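Local coordinates for putative modulator of DNA gyrase (Bacteroides thetaiotaomicron, PDB 1VPB), which belongs to the PmbA/TldD (peptidase U62) family and is probably a metallopeptidase, though it is named a putative modulator of DNA gyrase, at residues P124-Y129 / S304-F309; P298-A303 / S349-M354; I372-F377 / Y391-F396. One frame throughout, in Å; residues are numbered along the deposited sequence. Where two conformers were deposited one is given.

Contact 1 (P124-Y129 / S304-F309); sequences PDLKLY and SGARYF. With EDO (1,2-ethanediol), chain B.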
ATOM      1  N   PRO A 124     -19.526  -2.570  30.588  1.00 32.60           N
ATOM      2  CA  PRO A 124     -20.432  -1.575  30.031  1.00 33.34           C
ATOM      3  C   PRO A 124     -20.290  -1.348  28.519  1.00 33.01           C
ATOM      4  O   PRO A 124     -19.192  -1.433  27.958  1.00 32.49           O
ATOM      5  CB  PRO A 124     -20.079  -0.321  30.821  1.00 34.49           C
ATOM      6  CG  PRO A 124     -19.480  -0.741  32.028  1.00 36.26           C
ATOM      7  CD  PRO A 124     -18.708  -2.015  31.676  1.00 34.39           C
ATOM      8  N   ASP A 125     -21.385  -1.019  27.867  1.00 35.58           N
ATOM      9  CA  ASP A 125     -21.378  -0.653  26.438  1.00 34.28           C
ATOM     10  C   ASP A 125     -20.360   0.425  26.165  1.00 33.77           C
ATOM     11  O   ASP A 125     -20.381   1.504  26.783  1.00 33.85           O
ATOM     12  CB  ASP A 125     -22.799  -0.192  26.063  1.00 39.87           C
ATOM     13  CG  ASP A 125     -23.024   0.025  24.611  1.00 43.85           C
ATOM     14  OD1 ASP A 125     -22.098  -0.131  23.785  1.00 38.05           O
ATOM     15  OD2 ASP A 125     -24.171   0.439  24.237  1.00 45.21           O
ATOM     16  N   LEU A 126     -19.395   0.135  25.256  1.00 34.84           N
ATOM     17  CA  LEU A 126     -18.382   1.129  24.917  1.00 30.41           C
ATOM     18  C   LEU A 126     -18.948   2.216  23.968  1.00 32.34           C
ATOM     19  O   LEU A 126     -18.274   3.223  23.741  1.00 33.04           O
ATOM     20  CB  LEU A 126     -17.141   0.505  24.249  1.00 34.39           C
ATOM     21  CG  LEU A 126     -16.327  -0.386  25.182  1.00 33.46           C
ATOM     22  CD1 LEU A 126     -15.327  -1.258  24.490  1.00 36.40           C
ATOM     23  CD2 LEU A 126     -15.607   0.376  26.289  1.00 34.21           C
ATOM     24  N   LYS A 127     -20.128   1.974  23.395  1.00 33.15           N
ATOM     25  CA  LYS A 127     -20.872   2.981  22.622  1.00 36.41           C
ATOM     26  C   LYS A 127     -20.060   3.480  21.430  1.00 35.19           C
ATOM     27  O   LYS A 127     -19.899   4.687  21.222  1.00 34.73           O
ATOM     28  CB  LYS A 127     -21.255   4.173  23.525  1.00 36.12           C
ATOM     29  CG  LYS A 127     -22.250   3.726  24.590  1.00 37.81           C
ATOM     30  CD  LYS A 127     -22.773   4.869  25.412  1.00 47.47           C
ATOM     31  CE  LYS A 127     -23.739   4.342  26.449  1.00 55.20           C
ATOM     32  NZ  LYS A 127     -24.220   5.473  27.355  1.00 50.31           N
ATOM     33  N   LEU A 128     -19.488   2.537  20.680  1.00 32.79           N
ATOM     34  CA  LEU A 128     -18.588   2.933  19.603  1.00 32.04           C
ATOM     35  C   LEU A 128     -19.292   2.991  18.254  1.00 31.60           C
ATOM     36  O   LEU A 128     -18.653   3.300  17.220  1.00 33.21           O
ATOM     37  CB  LEU A 128     -17.425   1.944  19.513  1.00 30.59           C
ATOM     38  CG  LEU A 128     -16.660   1.728  20.831  1.00 33.64           C
ATOM     39  CD1 LEU A 128     -15.700   0.559  20.673  1.00 41.41           C
ATOM     40  CD2 LEU A 128     -15.955   2.921  21.222  1.00 35.10           C
ATOM     41  N   TYR A 129     -20.597   2.717  18.254  1.00 32.03           N
ATOM     42  CA  TYR A 129     -21.407   2.705  17.060  1.00 30.95           C
ATOM     43  C   TYR A 129     -22.509   3.778  17.135  1.00 33.48           C
ATOM     44  O   TYR A 129     -23.371   3.708  18.009  1.00 34.66           O
ATOM     45  CB  TYR A 129     -22.065   1.330  16.841  1.00 32.70           C
ATOM     46  CG  TYR A 129     -22.779   1.191  15.507  1.00 32.80           C
ATOM     47  CD1 TYR A 129     -24.034   1.747  15.281  1.00 41.80           C
ATOM     48  CD2 TYR A 129     -22.179   0.537  14.420  1.00 34.45           C
ATOM     49  CE1 TYR A 129     -24.648   1.652  14.056  1.00 42.07           C
ATOM     50  CE2 TYR A 129     -22.801   0.464  13.180  1.00 36.04           C
ATOM     51  CZ  TYR A 129     -24.039   1.005  12.997  1.00 42.84           C
ATOM     52  OH  TYR A 129     -24.685   0.930  11.742  1.00 40.18           O
ATOM     53  N   SER A 304     -12.144   6.178  20.153  1.00 36.11           N
ATOM     54  CA  SER A 304     -11.513   5.441  19.045  1.00 33.55           C
ATOM     55  C   SER A 304     -10.398   4.570  19.618  1.00 35.26           C
ATOM     56  O   SER A 304      -9.582   5.033  20.386  1.00 35.40           O
ATOM     57  CB  SER A 304     -10.916   6.407  18.044  1.00 37.06           C
ATOM     58  OG  SER A 304     -10.359   5.677  16.938  1.00 39.92           O
ATOM     59  N   GLY A 305     -10.411   3.280  19.282  1.00 33.86           N
ATOM     60  CA  GLY A 305      -9.434   2.338  19.813  1.00 32.22           C
ATOM     61  C   GLY A 305      -9.933   1.415  20.897  1.00 33.33           C
ATOM     62  O   GLY A 305      -9.320   0.388  21.232  1.00 32.77           O
ATOM     63  N   ALA A 306     -11.049   1.783  21.531  1.00 34.05           N
ATOM     64  CA  ALA A 306     -11.505   1.024  22.681  1.00 33.39           C
ATOM     65  C   ALA A 306     -11.967  -0.386  22.284  1.00 31.58           C
ATOM     66  O   ALA A 306     -12.551  -0.585  21.214  1.00 32.75           O
ATOM     67  CB  ALA A 306     -12.631   1.769  23.381  1.00 34.75           C
ATOM     68  N   ARG A 307     -11.686  -1.337  23.141  1.00 33.30           N
ATOM     69  CA  ARG A 307     -12.073  -2.739  22.916  1.00 33.03           C
ATOM     70  C   ARG A 307     -11.899  -3.583  24.157  1.00 29.68           C
ATOM     71  O   ARG A 307     -11.025  -3.320  24.985  1.00 33.96           O
ATOM     72  CB  ARG A 307     -11.255  -3.331  21.751  1.00 32.07           C
ATOM     73  CG  ARG A 307      -9.797  -3.335  21.982  1.00 34.20           C
ATOM     74  CD  ARG A 307      -9.007  -3.984  20.844  1.00 33.02           C
ATOM     75  NE  ARG A 307      -7.566  -3.906  21.122  1.00 34.42           N
ATOM     76  CZ  ARG A 307      -6.636  -4.586  20.463  1.00 37.64           C
ATOM     77  NH1 ARG A 307      -6.947  -5.402  19.452  1.00 35.90           N
ATOM     78  NH2 ARG A 307      -5.386  -4.407  20.783  1.00 37.43           N
ATOM     79  N   TYR A 308     -12.795  -4.571  24.309  1.00 31.80           N
ATOM     80  CA  TYR A 308     -12.695  -5.477  25.448  1.00 30.63           C
ATOM     81  C   TYR A 308     -11.846  -6.743  25.224  1.00 32.77           C
ATOM     82  O   TYR A 308     -11.545  -7.434  26.158  1.00 33.21           O
ATOM     83  CB  TYR A 308     -14.091  -5.893  25.895  1.00 30.90           C
ATOM     84  CG  TYR A 308     -14.828  -4.777  26.651  1.00 29.05           C
ATOM     85  CD1 TYR A 308     -14.179  -4.086  27.650  1.00 33.87           C
ATOM     86  CD2 TYR A 308     -16.133  -4.411  26.310  1.00 31.67           C
ATOM     87  CE1 TYR A 308     -14.836  -3.067  28.338  1.00 31.71           C
ATOM     88  CE2 TYR A 308     -16.811  -3.376  27.007  1.00 33.68           C
ATOM     89  CZ  TYR A 308     -16.127  -2.723  28.036  1.00 32.77           C
ATOM     90  OH  TYR A 308     -16.767  -1.688  28.743  1.00 32.74           O
ATOM     91  N   PHE A 309     -11.494  -6.996  23.968  1.00 33.67           N
ATOM     92  CA  PHE A 309     -10.639  -8.145  23.670  1.00 32.14           C
ATOM     93  C   PHE A 309      -9.834  -7.878  22.407  1.00 32.69           C
ATOM     94  O   PHE A 309     -10.240  -7.094  21.563  1.00 33.87           O
ATOM     95  CB  PHE A 309     -11.448  -9.449  23.538  1.00 34.13           C
ATOM     96  CG  PHE A 309     -12.646  -9.344  22.676  1.00 31.36           C
ATOM     97  CD1 PHE A 309     -13.894  -8.962  23.214  1.00 31.49           C
ATOM     98  CD2 PHE A 309     -12.576  -9.672  21.328  1.00 37.92           C
ATOM     99  CE1 PHE A 309     -14.995  -8.893  22.429  1.00 35.72           C
ATOM    100  CE2 PHE A 309     -13.704  -9.611  20.545  1.00 33.86           C
ATOM    101  CZ  PHE A 309     -14.908  -9.171  21.112  1.00 35.65           C
TER
HETATM  102  C1  EDO B 440     -13.524   1.968  17.840  1.00 34.22           C
HETATM  103  O1  EDO B 440     -12.537   2.703  17.147  1.00 27.25           O
HETATM  104  C2  EDO B 440     -13.135   0.514  17.885  1.00 33.53           C
HETATM  105  O2  EDO B 440     -11.978   0.282  18.689  1.00 25.65           O
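Pro124 offers its carbonyl O to the phenol of Tyr308, which donates a short bond from OH, 2.6 Å long and directed in the carbonyl plane onto a lone pair of that oxygen. Pro124 O lies at the edge of the Tyr308 ring, near its plane, while Pro124 CD rests against the same hydroxyl. Asp125 turns from the contact and shapes its own loop: OD1 accepts from Lys127 N at 2.9 Å, an Asx turn that the N-H enters from above the carboxylate plane. Leu126 follows, its CG beside the backbone N (chi1 -68°), and reaches over one ring face of Tyr308. Leu126 CD1 makes a CH-pi contact 3.8 Å from the ring centroid of Tyr308, and its CD2 lies 3.4 Å from Tyr308 OH. Two irregular loops are thus joined: one follows helix 87-101, the other belongs to the PmbA/TldD-family C-terminal domain. An alanine in place of Tyr308 removes the hydroxyl held by Pro124 O and the ring under Leu126, and would probably loosen the 124-129 loop from 304-309. Leu128 closes the row: CD2 touches Ala306 CB at 4.1 Å, and CD1 lies against Ala306 O. A 1,2-ethanediol, probably from the crystallisation liquor, bridges the backbone beside it, taking Gly305 N on O1 and giving O2 to Ala306 O at 2.7 Å.

Contact 2 (P298-A303 / S349-M354); sequences PHLVKA and SSILVM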
ATOM      1  N   PRO A 298      -7.856   0.694  27.358  1.00 33.37           N
ATOM      2  CA  PRO A 298      -8.723   0.075  26.333  1.00 34.32           C
ATOM      3  C   PRO A 298     -10.233   0.218  26.557  1.00 33.74           C
ATOM      4  O   PRO A 298     -11.038  -0.164  25.668  1.00 33.80           O
ATOM      5  CB  PRO A 298      -8.342  -1.424  26.390  1.00 33.10           C
ATOM      6  CG  PRO A 298      -7.650  -1.594  27.713  1.00 42.04           C
ATOM      7  CD  PRO A 298      -7.086  -0.301  28.137  1.00 34.57           C
ATOM      8  N   HIS A 299     -10.614   0.714  27.749  1.00 34.10           N
ATOM      9  CA  HIS A 299     -12.020   0.655  28.142  1.00 35.05           C
ATOM     10  C   HIS A 299     -12.719   2.020  28.156  1.00 34.50           C
ATOM     11  O   HIS A 299     -13.817   2.149  28.686  1.00 34.94           O
ATOM     12  CB  HIS A 299     -12.160  -0.057  29.469  1.00 34.93           C
ATOM     13  CG  HIS A 299     -11.582  -1.431  29.485  1.00 35.86           C
ATOM     14  ND1 HIS A 299     -11.165  -2.067  30.639  1.00 37.52           N
ATOM     15  CD2 HIS A 299     -11.326  -2.297  28.455  1.00 36.76           C
ATOM     16  CE1 HIS A 299     -10.703  -3.278  30.327  1.00 36.57           C
ATOM     17  NE2 HIS A 299     -10.767  -3.429  29.001  1.00 33.98           N
ATOM     18  N   LEU A 300     -12.090   3.029  27.601  1.00 34.87           N
ATOM     19  CA  LEU A 300     -12.722   4.374  27.479  1.00 34.62           C
ATOM     20  C   LEU A 300     -13.952   4.340  26.593  1.00 37.78           C
ATOM     21  O   LEU A 300     -13.930   3.874  25.465  1.00 34.94           O
ATOM     22  CB  LEU A 300     -11.722   5.412  26.950  1.00 34.06           C
ATOM     23  CG  LEU A 300     -10.427   5.546  27.735  1.00 36.38           C
ATOM     24  CD1 LEU A 300      -9.578   6.580  27.097  1.00 36.17           C
ATOM     25  CD2 LEU A 300     -10.721   5.886  29.177  1.00 40.45           C
ATOM     26  N   VAL A 301     -15.068   4.864  27.114  1.00 36.31           N
ATOM     27  CA  VAL A 301     -16.308   4.872  26.367  1.00 35.31           C
ATOM     28  C   VAL A 301     -16.337   5.950  25.302  1.00 35.74           C
ATOM     29  O   VAL A 301     -15.827   7.077  25.515  1.00 37.00           O
ATOM     30  CB  VAL A 301     -17.488   5.018  27.398  1.00 36.83           C
ATOM     31  CG1 VAL A 301     -18.801   5.215  26.733  1.00 38.61           C
ATOM     32  CG2 VAL A 301     -17.515   3.782  28.292  1.00 39.96           C
ATOM     33  N   LYS A 302     -16.925   5.602  24.153  1.00 34.72           N
ATOM     34  CA  LYS A 302     -17.035   6.392  22.968  1.00 33.92           C
ATOM     35  C   LYS A 302     -15.650   6.864  22.492  1.00 40.46           C
ATOM     36  O   LYS A 302     -15.529   7.968  21.983  1.00 42.78           O
ATOM     37  CB  LYS A 302     -17.896   7.690  23.180  1.00 35.64           C
ATOM     38  CG  LYS A 302     -19.344   7.491  23.513  1.00 46.66           C
ATOM     39  CD  LYS A 302     -20.138   8.776  23.311  1.00 44.40           C
ATOM     40  CE  LYS A 302     -21.649   8.506  23.447  1.00 56.88           C
ATOM     41  NZ  LYS A 302     -22.509   9.775  23.448  1.00 52.30           N
ATOM     42  N   ALA A 303     -14.638   6.028  22.610  1.00 34.57           N
ATOM     43  CA  ALA A 303     -13.254   6.425  22.306  1.00 33.72           C
ATOM     44  C   ALA A 303     -12.728   5.561  21.168  1.00 35.83           C
ATOM     45  O   ALA A 303     -12.813   4.327  21.262  1.00 33.96           O
ATOM     46  CB  ALA A 303     -12.415   6.252  23.484  1.00 35.56           C
ATOM     47  N   SER A 349      -1.418  -2.566  22.026  1.00 35.84           N
ATOM     48  CA  SER A 349      -2.153  -1.494  22.718  1.00 34.99           C
ATOM     49  C   SER A 349      -3.460  -1.168  22.046  1.00 34.07           C
ATOM     50  O   SER A 349      -3.699  -1.566  20.906  1.00 34.84           O
ATOM     51  CB  SER A 349      -1.288  -0.229  22.783  1.00 35.65           C
ATOM     52  OG  SER A 349      -0.938   0.231  21.495  1.00 34.31           O
ATOM     53  N   SER A 350      -4.336  -0.438  22.770  1.00 33.73           N
ATOM     54  CA  SER A 350      -5.661  -0.117  22.287  1.00 33.15           C
ATOM     55  C   SER A 350      -5.852   1.398  22.220  1.00 33.44           C
ATOM     56  O   SER A 350      -6.139   1.937  21.164  1.00 32.77           O
ATOM     57  CB  SER A 350      -6.705  -0.727  23.172  1.00 34.48           C
ATOM     58  OG  SER A 350      -6.658  -2.173  23.167  1.00 34.94           O
ATOM     59  N   ILE A 351      -5.624   2.079  23.365  1.00 33.77           N
ATOM     60  CA  ILE A 351      -5.632   3.539  23.394  1.00 32.38           C
ATOM     61  C   ILE A 351      -4.484   3.987  24.246  1.00 31.96           C
ATOM     62  O   ILE A 351      -4.437   3.658  25.413  1.00 31.90           O
ATOM     63  CB  ILE A 351      -6.954   4.134  23.976  1.00 31.93           C
ATOM     64  CG1 ILE A 351      -8.164   3.683  23.188  1.00 33.30           C
ATOM     65  CG2 ILE A 351      -6.870   5.675  23.959  1.00 34.69           C
ATOM     66  CD1 ILE A 351      -9.512   4.127  23.771  1.00 34.03           C
ATOM     67  N   LEU A 352      -3.518   4.663  23.621  1.00 33.96           N
ATOM     68  CA  LEU A 352      -2.374   5.172  24.366  1.00 34.30           C
ATOM     69  C   LEU A 352      -2.652   6.555  24.877  1.00 31.97           C
ATOM     70  O   LEU A 352      -3.009   7.470  24.115  1.00 33.63           O
ATOM     71  CB  LEU A 352      -1.130   5.183  23.532  1.00 35.05           C
ATOM     72  CG  LEU A 352      -0.667   3.769  23.126  1.00 35.46           C
ATOM     73  CD1 LEU A 352       0.473   3.878  22.171  1.00 43.10           C
ATOM     74  CD2 LEU A 352      -0.242   2.910  24.273  1.00 37.85           C
ATOM     75  N   VAL A 353      -2.476   6.711  26.179  1.00 31.77           N
ATOM     76  CA  VAL A 353      -2.766   7.997  26.834  1.00 31.92           C
ATOM     77  C   VAL A 353      -1.520   8.470  27.582  1.00 31.64           C
ATOM     78  O   VAL A 353      -1.065   7.832  28.552  1.00 34.32           O
ATOM     79  CB  VAL A 353      -3.925   7.872  27.818  1.00 35.18           C
ATOM     80  CG1 VAL A 353      -4.192   9.231  28.513  1.00 37.03           C
ATOM     81  CG2 VAL A 353      -5.210   7.320  27.102  1.00 38.52           C
ATOM     82  N   MET A 354      -0.983   9.591  27.130  0.50 33.21           N
ATOM     83  CA  MET A 354       0.149  10.225  27.783  0.50 31.68           C
ATOM     84  C   MET A 354      -0.378  11.170  28.860  0.50 34.71           C
ATOM     85  O   MET A 354      -1.383  11.851  28.655  0.50 34.16           O
ATOM     86  CB  MET A 354       0.963  11.008  26.746  0.50 33.77           C
ATOM     87  CG  MET A 354       2.228  11.661  27.268  0.50 36.62           C
ATOM     88  SD  MET A 354       3.689  10.597  27.387  0.50 39.70           S
ATOM     89  CE  MET A 354       4.098  10.389  25.664  0.50 38.49           C
TER
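The two backbones come nearest at Pro298 and Ser350, CA to CA 5.1 Å, and the 298-303 loop then folds through a type II beta turn from Leu300 to Ala303. At this backbone approach Pro298 CB meets Ser350 CB at 3.7 Å. Ser350 OG, set beside its own backbone N, also lies against Pro298 CB, but its polar partner is Arg307 NE. The main apolar link is Ile351: with CG1 anti to the carbonyl carbon (chi1 -58°) and CD1 extended beyond it, the side chain sends its terminal methyl toward both ends of the turn. Ile351 CD1 lies 3.6 Å from Ala303 CB and 4.1 Å from Leu300 CB, Leu300 crossing it obliquely. Farther along, Leu300 CD1 brushes Val353 CG2 at 4.4 Å. Arg437 touches Leu300, Ala303 and Ile351 alike, while Asp296 OD1 accepts from the backbone N of both Ser350 and Ile351. The arrangement is a beta turn packed through its first and last residues, Leu300 and Ala303, on the entrance to a strand: 352-354 lies between 294-296 and 436-437 in a small mixed sheet of the PmbA/TldD-family C-terminal domain, and the turn belongs to the loop leaving 294-296.

Contact 3 (I372-F377 / Y391-F396); sequences ILVTGF and YGIEGF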
ATOM      1  N   ILE A 372      13.276  24.667  18.160  1.00 34.43           N
ATOM      2  CA  ILE A 372      12.605  24.449  16.885  1.00 36.24           C
ATOM      3  C   ILE A 372      11.289  23.778  17.177  1.00 35.24           C
ATOM      4  O   ILE A 372      11.218  22.766  17.889  1.00 32.76           O
ATOM      5  CB  ILE A 372      13.485  23.567  15.964  1.00 34.78           C
ATOM      6  CG1 ILE A 372      14.732  24.358  15.573  1.00 37.44           C
ATOM      7  CG2 ILE A 372      12.677  23.074  14.738  1.00 33.62           C
ATOM      8  CD1 ILE A 372      15.720  23.595  14.683  1.00 41.50           C
ATOM      9  N   LEU A 373      10.229  24.325  16.593  1.00 36.72           N
ATOM     10  CA  LEU A 373       8.932  23.703  16.645  1.00 36.65           C
ATOM     11  C   LEU A 373       8.839  22.824  15.408  1.00 35.18           C
ATOM     12  O   LEU A 373       9.015  23.307  14.296  1.00 36.85           O
ATOM     13  CB  LEU A 373       7.835  24.767  16.616  1.00 37.30           C
ATOM     14  CG  LEU A 373       6.436  24.184  16.346  1.00 37.09           C
ATOM     15  CD1 LEU A 373       5.937  23.262  17.446  1.00 36.00           C
ATOM     16  CD2 LEU A 373       5.456  25.327  16.091  1.00 40.48           C
ATOM     17  N   VAL A 374       8.568  21.543  15.606  1.00 35.64           N
ATOM     18  CA  VAL A 374       8.368  20.593  14.511  1.00 36.17           C
ATOM     19  C   VAL A 374       6.892  20.449  14.156  1.00 38.01           C
ATOM     20  O   VAL A 374       6.066  19.996  14.958  1.00 36.28           O
ATOM     21  CB  VAL A 374       8.981  19.218  14.870  1.00 37.39           C
ATOM     22  CG1 VAL A 374       8.651  18.165  13.788  1.00 40.35           C
ATOM     23  CG2 VAL A 374      10.482  19.393  15.026  1.00 35.48           C
ATOM     24  N   THR A 375       6.548  20.868  12.941  1.00 40.41           N
ATOM     25  CA  THR A 375       5.167  20.769  12.487  1.00 40.52           C
ATOM     26  C   THR A 375       4.985  19.680  11.456  1.00 41.98           C
ATOM     27  O   THR A 375       3.873  19.499  10.917  1.00 38.76           O
ATOM     28  CB  THR A 375       4.706  22.115  11.886  1.00 40.48           C
ATOM     29  OG1 THR A 375       5.553  22.504  10.787  1.00 36.44           O
ATOM     30  CG2 THR A 375       4.831  23.213  12.902  1.00 42.07           C
ATOM     31  N   GLY A 376       6.060  18.974  11.152  1.00 39.82           N
ATOM     32  CA  GLY A 376       5.940  17.873  10.220  1.00 40.35           C
ATOM     33  C   GLY A 376       7.238  17.134  10.042  1.00 42.01           C
ATOM     34  O   GLY A 376       8.312  17.683  10.274  1.00 39.20           O
ATOM     35  N   PHE A 377       7.123  15.877   9.645  1.00 45.13           N
ATOM     36  CA  PHE A 377       8.273  14.997   9.455  1.00 48.44           C
ATOM     37  C   PHE A 377       8.354  14.611   7.995  1.00 54.20           C
ATOM     38  O   PHE A 377       7.327  14.264   7.416  1.00 56.43           O
ATOM     39  CB  PHE A 377       8.102  13.732  10.300  1.00 47.43           C
ATOM     40  CG  PHE A 377       8.349  13.941  11.737  1.00 42.88           C
ATOM     41  CD1 PHE A 377       9.661  14.053  12.204  1.00 40.22           C
ATOM     42  CD2 PHE A 377       7.304  14.014  12.641  1.00 46.38           C
ATOM     43  CE1 PHE A 377       9.911  14.267  13.520  1.00 43.04           C
ATOM     44  CE2 PHE A 377       7.552  14.218  13.973  1.00 47.67           C
ATOM     45  CZ  PHE A 377       8.850  14.337  14.423  1.00 47.52           C
ATOM     46  N   TYR A 391      15.407  11.881  11.211  1.00 41.86           N
ATOM     47  CA  TYR A 391      14.169  12.208  10.507  1.00 39.67           C
ATOM     48  C   TYR A 391      14.227  13.579   9.922  1.00 39.86           C
ATOM     49  O   TYR A 391      14.826  14.484  10.491  1.00 38.19           O
ATOM     50  CB  TYR A 391      12.942  12.157  11.410  1.00 42.39           C
ATOM     51  CG  TYR A 391      12.713  10.877  12.150  1.00 39.75           C
ATOM     52  CD1 TYR A 391      12.429   9.679  11.478  1.00 38.60           C
ATOM     53  CD2 TYR A 391      12.661  10.876  13.533  1.00 38.59           C
ATOM     54  CE1 TYR A 391      12.187   8.519  12.195  1.00 46.01           C
ATOM     55  CE2 TYR A 391      12.424   9.744  14.229  1.00 41.46           C
ATOM     56  CZ  TYR A 391      12.188   8.569  13.580  1.00 43.47           C
ATOM     57  OH  TYR A 391      11.940   7.467  14.333  1.00 40.80           O
ATOM     58  N   GLY A 392      13.573  13.757   8.782  1.00 39.45           N
ATOM     59  CA  GLY A 392      13.490  15.085   8.217  1.00 40.05           C
ATOM     60  C   GLY A 392      12.404  15.859   8.931  1.00 36.27           C
ATOM     61  O   GLY A 392      11.340  15.317   9.220  1.00 41.09           O
ATOM     62  N   ILE A 393      12.671  17.134   9.179  1.00 39.10           N
ATOM     63  CA  ILE A 393      11.710  18.004   9.831  1.00 39.15           C
ATOM     64  C   ILE A 393      11.488  19.332   9.085  1.00 37.84           C
ATOM     65  O   ILE A 393      12.319  19.817   8.326  1.00 39.87           O
ATOM     66  CB  ILE A 393      12.122  18.274  11.313  1.00 36.84           C
ATOM     67  CG1 ILE A 393      13.411  19.097  11.394  1.00 39.88           C
ATOM     68  CG2 ILE A 393      12.229  16.946  12.072  1.00 41.78           C
ATOM     69  CD1 ILE A 393      13.176  20.623  11.615  1.00 40.46           C
ATOM     70  N   GLU A 394      10.317  19.880   9.336  1.00 38.27           N
ATOM     71  CA  GLU A 394      10.005  21.240   9.034  1.00 38.89           C
ATOM     72  C   GLU A 394       9.230  21.870  10.197  1.00 36.04           C
ATOM     73  O   GLU A 394       8.660  21.165  11.044  1.00 38.71           O
ATOM     74  CB  GLU A 394       9.195  21.277   7.737  1.00 39.15           C
ATOM     75  CG  GLU A 394       7.790  20.709   7.824  1.00 43.31           C
ATOM     76  CD  GLU A 394       7.017  20.952   6.529  1.00 46.15           C
ATOM     77  OE1 GLU A 394       6.491  22.077   6.318  1.00 51.98           O
ATOM     78  OE2 GLU A 394       6.958  20.013   5.724  1.00 58.79           O
ATOM     79  N   GLY A 395       9.175  23.193  10.208  1.00 36.29           N
ATOM     80  CA  GLY A 395       8.512  23.916  11.277  1.00 37.33           C
ATOM     81  C   GLY A 395       8.973  25.358  11.392  1.00 38.32           C
ATOM     82  O   GLY A 395       9.019  26.109  10.408  1.00 38.76           O
ATOM     83  N   PHE A 396       9.296  25.756  12.618  1.00 40.05           N
ATOM     84  CA  PHE A 396       9.724  27.102  12.900  1.00 40.27           C
ATOM     85  C   PHE A 396      10.825  27.141  13.927  1.00 39.97           C
ATOM     86  O   PHE A 396      10.828  26.360  14.892  1.00 37.18           O
ATOM     87  CB  PHE A 396       8.558  27.916  13.436  1.00 40.83           C
ATOM     88  CG  PHE A 396       7.595  28.305  12.385  1.00 43.33           C
ATOM     89  CD1 PHE A 396       6.551  27.464  12.059  1.00 45.40           C
ATOM     90  CD2 PHE A 396       7.768  29.503  11.686  1.00 40.04           C
ATOM     91  CE1 PHE A 396       5.661  27.801  11.057  1.00 47.55           C
ATOM     92  CE2 PHE A 396       6.877  29.850  10.693  1.00 47.46           C
ATOM     93  CZ  PHE A 396       5.816  28.978  10.386  1.00 44.04           C
TER
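Strands 372-377 and 391-396 pair antiparallel in a mixed sheet of the PmbA/TldD-family C-terminal domain, one in which 370-378 also pairs parallel with 245-251, and a classic beta bulge at Thr375 and Gly376 interrupts their register. The two short segments cross well away from antiparallel alignment, their N-to-C directions 124° apart. Backbone hydrogen bonds hold the two strands in register on both sides of the bulge. Leu373 and Phe396 form a hydrogen-bonded pair: Leu373 N gives to Phe396 O at 2.7 Å, nearly along the C=O axis, and Phe396 N returns a bond to Leu373 O. At the bulge Glu394 O takes a good bond from Thr375 N at 2.9 Å, with weak ones from Gly376 N and Thr375 OG1. Beyond it, Glu394 N binds Gly376 O from above the carbonyl plane. The non-hydrogen-bonded pairs, Val374 with Gly395 and Phe377 with Ile393, bring CA atoms to 4.6 Å. At Gly395 a side chain would clash with Leu373 O, and its backbone angles also favour glycine. Apolar contacts gather around Ile393, whose CG1 takes the crowded position between N and the carbonyl carbon (chi1 67°). Ile393 CG2 meets Phe377 CE1 at 3.8 Å and Val374 CG1 a little farther off, while CD1 touches Ile372 CG2, so that three residues of the facing strand pack on one isoleucine. Val374 CG1 also lies over one face of the Phe377 ring. Among the aromatics, Phe377 and Tyr391 sit obliquely, centroids 5.9 Å apart, and Arg258 makes cation-pi contacts with both. Of the polar side chains, Glu394 binds Gln239 through OE1. Thr375 OG1, likewise in the crowded position (chi1 58°), rests 3.3 Å from Gly395 CA.

Overall arrangement
Contacts 1 and 2 are neighbours, their centres about 9 Å apart, and their segments alternate along the chain. The loop after strand 294-296 supplies 298-303 to contact 2 and then 304-309 to contact 1. Two probable hydrogen bonds join them: Leu126 O with Lys302 N at 2.8 Å, and Arg307 NE with Ser350 OG at 2.8 Å. Contact 3 stands apart, in a different sheet. Its centre is about 27 Å from that of contact 2, with nearest atoms about 13 Å apart, and about 34 Å from that of contact 1, across the chain's centre. The ethanediol, probably from the crystallisation liquor, lies beside contact 1 and is not evidence of a substrate site.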